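Beta-glucoside phosphorylase BglX (Unidentified, PDB 5VQE) binds 2-deoxy-2-fluoroglucose in its sugar pocket and, as a glycoside hydrolase family 3 member, probably cleaves beta-glucosides by phosphorolysis. Local coordinates at residues G115-D120 against K553-P558; G136-V141 against H370-I375; T410-L415 against G442-W447. All blocks are in the same frame, centred on the assembly; numbering follows the deposited sequence.

Contact 1: G115-D120 against K553-P558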
# COMPACT_ATOMS: atom_id res chain seq x y z
N GLY A 115 2.62 -3.54 10.99
CA GLY A 115 2.26 -4.52 12.00
C GLY A 115 2.98 -5.84 11.77
O GLY A 115 3.51 -6.45 12.71
N VAL A 116 3.01 -6.30 10.53
CA VAL A 116 3.82 -7.46 10.17
C VAL A 116 5.27 -7.25 10.55
O VAL A 116 5.93 -8.15 11.08
CB VAL A 116 3.67 -7.74 8.66
CG1 VAL A 116 4.72 -8.76 8.18
CG2 VAL A 116 2.26 -8.21 8.37
N ALA A 117 5.81 -6.05 10.27
CA ALA A 117 7.21 -5.79 10.59
C ALA A 117 7.47 -5.84 12.09
O ALA A 117 8.55 -6.26 12.52
CB ALA A 117 7.63 -4.42 10.05
N ALA A 118 6.49 -5.41 12.89
CA ALA A 118 6.64 -5.44 14.34
C ALA A 118 6.76 -6.86 14.89
O ALA A 118 7.33 -7.06 15.97
CB ALA A 118 5.47 -4.71 15.00
N THR A 119 6.22 -7.86 14.18
CA THR A 119 6.47 -9.24 14.60
C THR A 119 7.94 -9.61 14.46
O THR A 119 8.40 -10.55 15.12
CB THR A 119 5.64 -10.25 13.79
OG1 THR A 119 6.20 -10.43 12.48
CG2 THR A 119 4.17 -9.83 13.66
N ASP A 120 8.68 -8.89 13.61
CA ASP A 120 10.07 -9.19 13.26
C ASP A 120 10.25 -10.64 12.83
O ASP A 120 11.32 -11.23 13.00
CB ASP A 120 11.03 -8.85 14.40
CG ASP A 120 12.44 -8.59 13.90
OD1 ASP A 120 12.61 -8.19 12.73
OD2 ASP A 120 13.40 -8.81 14.68
N LYS A 553 7.92 -5.67 18.62
CA LYS A 553 9.12 -4.84 18.67
C LYS A 553 8.96 -3.72 17.65
O LYS A 553 8.75 -3.98 16.47
CB LYS A 553 10.37 -5.67 18.37
CG LYS A 553 11.64 -4.85 18.24
CD LYS A 553 12.81 -5.71 17.81
CE LYS A 553 14.03 -4.86 17.50
NZ LYS A 553 15.26 -5.69 17.35
N SER A 554 9.07 -2.48 18.12
CA SER A 554 8.89 -1.33 17.25
C SER A 554 9.81 -1.43 16.03
O SER A 554 11.03 -1.51 16.19
CB SER A 554 9.20 -0.05 18.03
OG SER A 554 8.25 0.15 19.06
N PRO A 555 9.27 -1.42 14.81
CA PRO A 555 10.11 -1.41 13.60
C PRO A 555 10.51 -0.02 13.14
O PRO A 555 11.03 0.13 12.03
CB PRO A 555 9.19 -2.07 12.56
CG PRO A 555 7.83 -1.57 12.95
CD PRO A 555 7.83 -1.44 14.46
N VAL A 556 10.28 0.96 14.02
CA VAL A 556 10.44 2.38 13.77
C VAL A 556 10.74 2.99 15.14
O VAL A 556 10.53 2.36 16.17
CB VAL A 556 9.13 2.90 13.13
CG1 VAL A 556 8.54 4.03 13.88
CG2 VAL A 556 9.32 3.18 11.65
N ASP A 557 11.27 4.22 15.15
CA ASP A 557 11.43 4.93 16.42
C ASP A 557 10.13 5.63 16.77
O ASP A 557 9.81 6.67 16.19
CB ASP A 557 12.55 5.97 16.35
CG ASP A 557 12.69 6.78 17.64
OD1 ASP A 557 12.20 6.32 18.69
OD2 ASP A 557 13.28 7.88 17.59
N PRO A 558 9.34 5.10 17.72
CA PRO A 558 8.03 5.71 17.99
C PRO A 558 8.12 7.07 18.63
O PRO A 558 7.12 7.81 18.62
CB PRO A 558 7.35 4.69 18.93
CG PRO A 558 8.47 3.96 19.57
CD PRO A 558 9.60 3.94 18.59
O HOH W 1 10.51 -5.14 14.55
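Ala-117 and Ala-118, in the last turn of helix 113-119, are met by Lys-553 and Pro-555 of the loop after helix 534-544, so that a helix C-terminus in the TIM-barrel family domain is met from outside by a loop near the end of the chain. The polar part is led by one backbone bond: Lys-553 N donates to Ala-118 O over 3.1 Å, nearly straight at the hydrogen (173°). This gives a partner to a carbonyl in the last turn of the helix. Asp-120, with positive phi (51°), turns the chain out of the helix just beyond. Its carboxylate leans on other partners, OD1 making salt bridges to Arg-171 and Arg-174, while OD2 stays 4.5 Å from Lys-553 NZ, too far for a salt bridge.

The apolar part belongs to the proline ring. Pro-555 CB rests against Ala-117 CB at 3.8 Å, and CD lies 4.1 Å from Ala-118 CB, while CG sits near Ala-118 N; Tyr-530 also touches both Ala-118 and Pro-555. An alanine in place of Pro-555 would probably open a gap beside Ala-118, since CG and CD, which fill it, would be gone. Finally, water 1 donates both its hydrogens, bridging Ala-117 O at 3.0 Å and Lys-553 O at 2.9 Å.

Contact 2: G136-V141 against H370-I375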
# COMPACT_ATOMS: atom_id res chain seq x y z
N GLY A 136 -6.68 -12.93 -3.95
CA GLY A 136 -6.73 -12.23 -5.22
C GLY A 136 -6.85 -13.17 -6.40
O GLY A 136 -7.66 -12.96 -7.30
N SER A 137 -6.03 -14.23 -6.43
CA SER A 137 -6.03 -15.11 -7.59
C SER A 137 -7.35 -15.86 -7.72
O SER A 137 -7.74 -16.23 -8.84
CB SER A 137 -4.86 -16.10 -7.54
OG SER A 137 -4.92 -16.96 -6.41
N ALA A 138 -8.06 -16.08 -6.61
CA ALA A 138 -9.35 -16.75 -6.68
C ALA A 138 -10.34 -15.99 -7.56
O ALA A 138 -11.22 -16.61 -8.18
CB ALA A 138 -9.93 -16.92 -5.28
N VAL A 139 -10.23 -14.67 -7.61
CA VAL A 139 -11.16 -13.86 -8.38
C VAL A 139 -10.57 -13.38 -9.69
O VAL A 139 -11.22 -12.61 -10.41
CB VAL A 139 -11.68 -12.67 -7.55
CG1 VAL A 139 -12.24 -13.15 -6.22
CG2 VAL A 139 -10.60 -11.62 -7.33
N GLY A 140 -9.34 -13.77 -10.01
CA GLY A 140 -8.75 -13.46 -11.30
C GLY A 140 -7.60 -12.47 -11.27
O GLY A 140 -7.01 -12.22 -12.33
N VAL A 141 -7.26 -11.90 -10.12
CA VAL A 141 -6.13 -10.99 -10.03
C VAL A 141 -4.85 -11.76 -10.29
O VAL A 141 -4.62 -12.84 -9.71
CB VAL A 141 -6.10 -10.30 -8.65
CG1 VAL A 141 -4.82 -9.49 -8.48
CG2 VAL A 141 -7.31 -9.41 -8.49
N HIS A 370 -14.55 -23.41 -6.56
CA HIS A 370 -13.95 -23.94 -5.34
C HIS A 370 -12.88 -23.02 -4.77
O HIS A 370 -12.69 -22.96 -3.55
CB HIS A 370 -13.38 -25.32 -5.67
CG HIS A 370 -12.78 -26.05 -4.51
ND1 HIS A 370 -12.99 -25.67 -3.20
CD2 HIS A 370 -12.00 -27.15 -4.46
CE1 HIS A 370 -12.35 -26.51 -2.40
NE2 HIS A 370 -11.74 -27.42 -3.14
N ALA A 371 -12.17 -22.28 -5.63
CA ALA A 371 -11.09 -21.42 -5.16
C ALA A 371 -11.61 -20.30 -4.27
O ALA A 371 -10.88 -19.81 -3.40
CB ALA A 371 -10.33 -20.84 -6.35
N MET A 372 -12.86 -19.87 -4.47
CA MET A 372 -13.42 -18.79 -3.68
C MET A 372 -13.49 -19.13 -2.20
O MET A 372 -13.55 -18.22 -1.37
CB MET A 372 -14.82 -18.44 -4.18
CG MET A 372 -14.88 -18.01 -5.62
SD MET A 372 -14.15 -16.39 -5.86
CE MET A 372 -15.50 -15.35 -5.32
N GLU A 373 -13.49 -20.42 -1.85
CA GLU A 373 -13.55 -20.83 -0.45
C GLU A 373 -12.30 -20.45 0.31
O GLU A 373 -12.31 -20.49 1.55
CB GLU A 373 -13.78 -22.34 -0.35
CG GLU A 373 -15.13 -22.79 -0.91
CD GLU A 373 -15.35 -24.28 -0.80
OE1 GLU A 373 -14.80 -24.92 0.13
OE2 GLU A 373 -16.09 -24.83 -1.65
N ARG A 374 -11.21 -20.08 -0.37
CA ARG A 374 -10.02 -19.61 0.32
C ARG A 374 -10.22 -18.23 0.93
O ARG A 374 -9.49 -17.87 1.85
CB ARG A 374 -8.83 -19.55 -0.65
CG ARG A 374 -8.54 -20.84 -1.36
CD ARG A 374 -7.18 -20.81 -2.01
NE ARG A 374 -7.06 -19.82 -3.08
CZ ARG A 374 -7.16 -20.07 -4.39
NH1 ARG A 374 -7.00 -19.08 -5.27
NH2 ARG A 374 -7.41 -21.30 -4.82
N ILE A 375 -11.17 -17.46 0.41
CA ILE A 375 -11.37 -16.10 0.89
C ILE A 375 -12.05 -16.14 2.25
O ILE A 375 -13.08 -16.82 2.42
CB ILE A 375 -12.20 -15.29 -0.13
CG1 ILE A 375 -11.52 -15.33 -1.50
CG2 ILE A 375 -12.35 -13.86 0.34
CD1 ILE A 375 -12.29 -14.66 -2.62
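Ala-138 and Ala-371 bring the two backbones together, their CA atoms 5.2 Å apart, where helix 122-138 ends in a Schellman motif against a helically turned loop that leads to helix 378-391. In that motif Gly-136 O accepts from both Val-139 N and Val-141 N, which arrive from opposite faces of its plane, and Gly-140 N bonds back to Ser-137 O. Gly-140 makes the turn with a phi of 111°, at which a CB would press on the preceding carbonyl oxygen.

Small side chains allow the close approach. Ala-138 CB points into the loop and lies 3.6 Å from Ala-371 O and 4.1 Å from Ala-371 CB. Around it stand longer side chains. Met-372 is bent at chi2 and chi3, and its sulfur, SD, comes to 3.8 Å from Val-139 CG1 and 3.7 Å from Ala-138 O. Met-372 and Val-139 cross at about a right angle, as do Ile-375 and Val-139, with Ile-375 CD1 3.9 Å from Val-139 CG1. Ala-69 of helix 69-82 touches both Val-139 and Ile-375, so this apolar patch joins three elements of the fold.

The polar flank is formed by Arg-374, whose NH1 donates to Ser-134 O in the last turns of helix 122-138. A guanidinium placed there would probably interact favourably with the negative end of the helix dipole. Ser-137 OG, bonded to Ala-133 O of its own helix, lies near the same nitrogen. Within the loop, Ala-371 O lies 3.7 Å above one face of the Arg-374 guanidinium, displaced toward its rim.

Contact 3: T410-L415 against G442-W447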
# COMPACT_ATOMS: atom_id res chain seq x y z
N THR A 410 -9.73 -0.37 38.30
CA THR A 410 -10.30 0.79 37.60
C THR A 410 -11.65 0.37 37.01
O THR A 410 -11.73 -0.06 35.85
CB THR A 410 -9.35 1.31 36.53
OG1 THR A 410 -9.08 0.29 35.57
CG2 THR A 410 -8.04 1.80 37.14
N LYS A 411 -12.72 0.55 37.79
CA LYS A 411 -14.03 0.08 37.35
C LYS A 411 -14.59 0.94 36.22
O LYS A 411 -15.10 0.41 35.22
CB LYS A 411 -15.01 0.06 38.53
CG LYS A 411 -16.43 -0.39 38.19
CD LYS A 411 -16.52 -1.85 37.75
CE LYS A 411 -15.94 -2.80 38.80
NZ LYS A 411 -16.33 -2.43 40.20
N ARG A 412 -14.53 2.26 36.36
CA ARG A 412 -15.21 3.16 35.44
C ARG A 412 -14.21 3.72 34.42
O ARG A 412 -13.21 4.33 34.79
CB ARG A 412 -15.90 4.29 36.20
CG ARG A 412 -16.98 3.79 37.15
CD ARG A 412 -17.74 4.94 37.79
NE ARG A 412 -18.48 5.70 36.79
CZ ARG A 412 -19.71 5.42 36.37
NH1 ARG A 412 -20.37 4.38 36.88
NH2 ARG A 412 -20.28 6.17 35.45
N ILE A 413 -14.51 3.50 33.14
CA ILE A 413 -13.62 3.87 32.04
C ILE A 413 -14.35 4.83 31.12
O ILE A 413 -15.52 4.61 30.79
CB ILE A 413 -13.14 2.62 31.26
CG1 ILE A 413 -12.22 1.77 32.12
CG2 ILE A 413 -12.44 3.04 29.96
CD1 ILE A 413 -11.84 0.44 31.48
N ILE A 414 -13.67 5.89 30.71
CA ILE A 414 -14.13 6.75 29.64
C ILE A 414 -13.31 6.41 28.41
O ILE A 414 -12.07 6.49 28.44
CB ILE A 414 -14.00 8.24 29.99
CG1 ILE A 414 -15.01 8.63 31.07
CG2 ILE A 414 -14.24 9.10 28.75
CD1 ILE A 414 -14.86 10.08 31.57
N LEU A 415 -13.99 6.03 27.33
CA LEU A 415 -13.34 5.63 26.09
C LEU A 415 -13.42 6.78 25.10
O LEU A 415 -14.51 7.28 24.82
CB LEU A 415 -14.00 4.38 25.51
CG LEU A 415 -13.39 3.77 24.23
CD1 LEU A 415 -11.93 3.41 24.45
CD2 LEU A 415 -14.18 2.54 23.80
N GLY A 442 -16.03 -6.86 32.69
CA GLY A 442 -16.52 -6.30 33.94
C GLY A 442 -16.30 -4.81 34.11
O GLY A 442 -16.64 -4.27 35.16
N PHE A 443 -15.74 -4.13 33.11
CA PHE A 443 -15.60 -2.68 33.21
C PHE A 443 -16.92 -1.99 32.85
O PHE A 443 -17.70 -2.47 32.03
CB PHE A 443 -14.50 -2.18 32.28
CG PHE A 443 -13.12 -2.65 32.64
CD1 PHE A 443 -12.44 -2.10 33.71
CD2 PHE A 443 -12.50 -3.65 31.91
CE1 PHE A 443 -11.17 -2.53 34.04
CE2 PHE A 443 -11.23 -4.08 32.24
CZ PHE A 443 -10.57 -3.52 33.30
N ILE A 444 -17.14 -0.84 33.48
CA ILE A 444 -18.17 0.10 33.05
C ILE A 444 -17.50 1.11 32.13
O ILE A 444 -16.50 1.73 32.51
CB ILE A 444 -18.85 0.78 34.24
CG1 ILE A 444 -19.65 -0.26 35.03
CG2 ILE A 444 -19.73 1.92 33.78
CD1 ILE A 444 -20.21 0.26 36.33
N VAL A 445 -18.02 1.25 30.91
CA VAL A 445 -17.36 2.02 29.87
C VAL A 445 -18.37 2.95 29.22
O VAL A 445 -19.36 2.49 28.64
CB VAL A 445 -16.72 1.11 28.80
CG1 VAL A 445 -15.86 1.95 27.84
CG2 VAL A 445 -15.88 0.03 29.45
N HIS A 446 -18.10 4.26 29.29
CA HIS A 446 -18.87 5.26 28.57
C HIS A 446 -17.98 5.93 27.53
O HIS A 446 -16.77 6.07 27.73
CB HIS A 446 -19.43 6.34 29.49
CG HIS A 446 -20.48 5.86 30.44
ND1 HIS A 446 -20.18 5.25 31.64
CD2 HIS A 446 -21.83 5.90 30.37
CE1 HIS A 446 -21.30 4.93 32.26
NE2 HIS A 446 -22.32 5.32 31.51
N TRP A 447 -18.59 6.34 26.43
CA TRP A 447 -17.89 7.18 25.47
C TRP A 447 -17.68 8.57 26.05
O TRP A 447 -18.47 9.06 26.86
CB TRP A 447 -18.68 7.32 24.17
CG TRP A 447 -19.00 6.06 23.40
CD1 TRP A 447 -20.23 5.48 23.26
CD2 TRP A 447 -18.10 5.27 22.62
NE1 TRP A 447 -20.15 4.37 22.45
CE2 TRP A 447 -18.85 4.22 22.05
CE3 TRP A 447 -16.73 5.33 22.35
CZ2 TRP A 447 -18.28 3.25 21.23
CZ3 TRP A 447 -16.16 4.36 21.54
CH2 TRP A 447 -16.94 3.34 20.99
O HOH W 2 -17.63 4.87 32.75
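Ile-413 and Phe-443 meet because Ile-413 chi2 (173°) extends CD1 anti to CA, and Phe-443 chi1 (-65°) sets CG anti to its carbonyl carbon. In this beta-alpha-beta unit, strand 412-415 runs parallel to strand 444-447, and helix 429-441 connects them. Ile-413 CD1 lies over the Phe-443 ring face, a CH-pi contact 3.8 Å from the ring centroid. The ring's edge faces backbone oxygens: Thr-410 O, buried and without a hydrogen-bond partner, lies in the ring plane, 3.0 Å from Phe-443 CD1.

Four backbone bonds zip the strands: Ile-444 N to Lys-411 O, Ile-413 N to Ile-444 O, His-446 N to Ile-413 O and Leu-415 N to His-446 O. The shortest joins Ile-413 N and Ile-444 O at 2.7 Å.

On the face toward helix 429-441, Leu-415 and Trp-447 lie side by side, Leu-415 CD2 3.5 Å from Trp-447 CZ3, while Val-445 CG1 packs on Leu-415 CB at 3.8 Å. Trp-447 also stacks on Tyr-427 and makes a cation-pi contact with Lys-435. The other face is more polar. Arg-412, whose NE donates to Asp-466 O, brings NH2 to 3.6 Å from His-446 CE1, with guanidinium and imidazole planes 32° apart. Beside them water 2 donates to Ile-413 O and sits in the imidazole plane, 2.8 Å from His-446 ND1.

In the fold
Three ways of joining separate parts of one chain appear here, and their chemistry differs with their place. Contacts 1 and 2 both finish helices of the TIM-barrel family domain, 113-119 and 122-138, which follow each other in sequence, yet the centres of the two contacts are 30 Å apart. Contact 1 is mostly buried and relies on a backbone bond, a water and a proline; contact 2, partly buried, has no clear hydrogen bond across it and depends on apolar packing flanked by an arginine. Contact 3, the farthest from the chain's centre, instead pairs an outermost strand with its neighbour through regular backbone bonds, one face apolar against a helix and the other more polar.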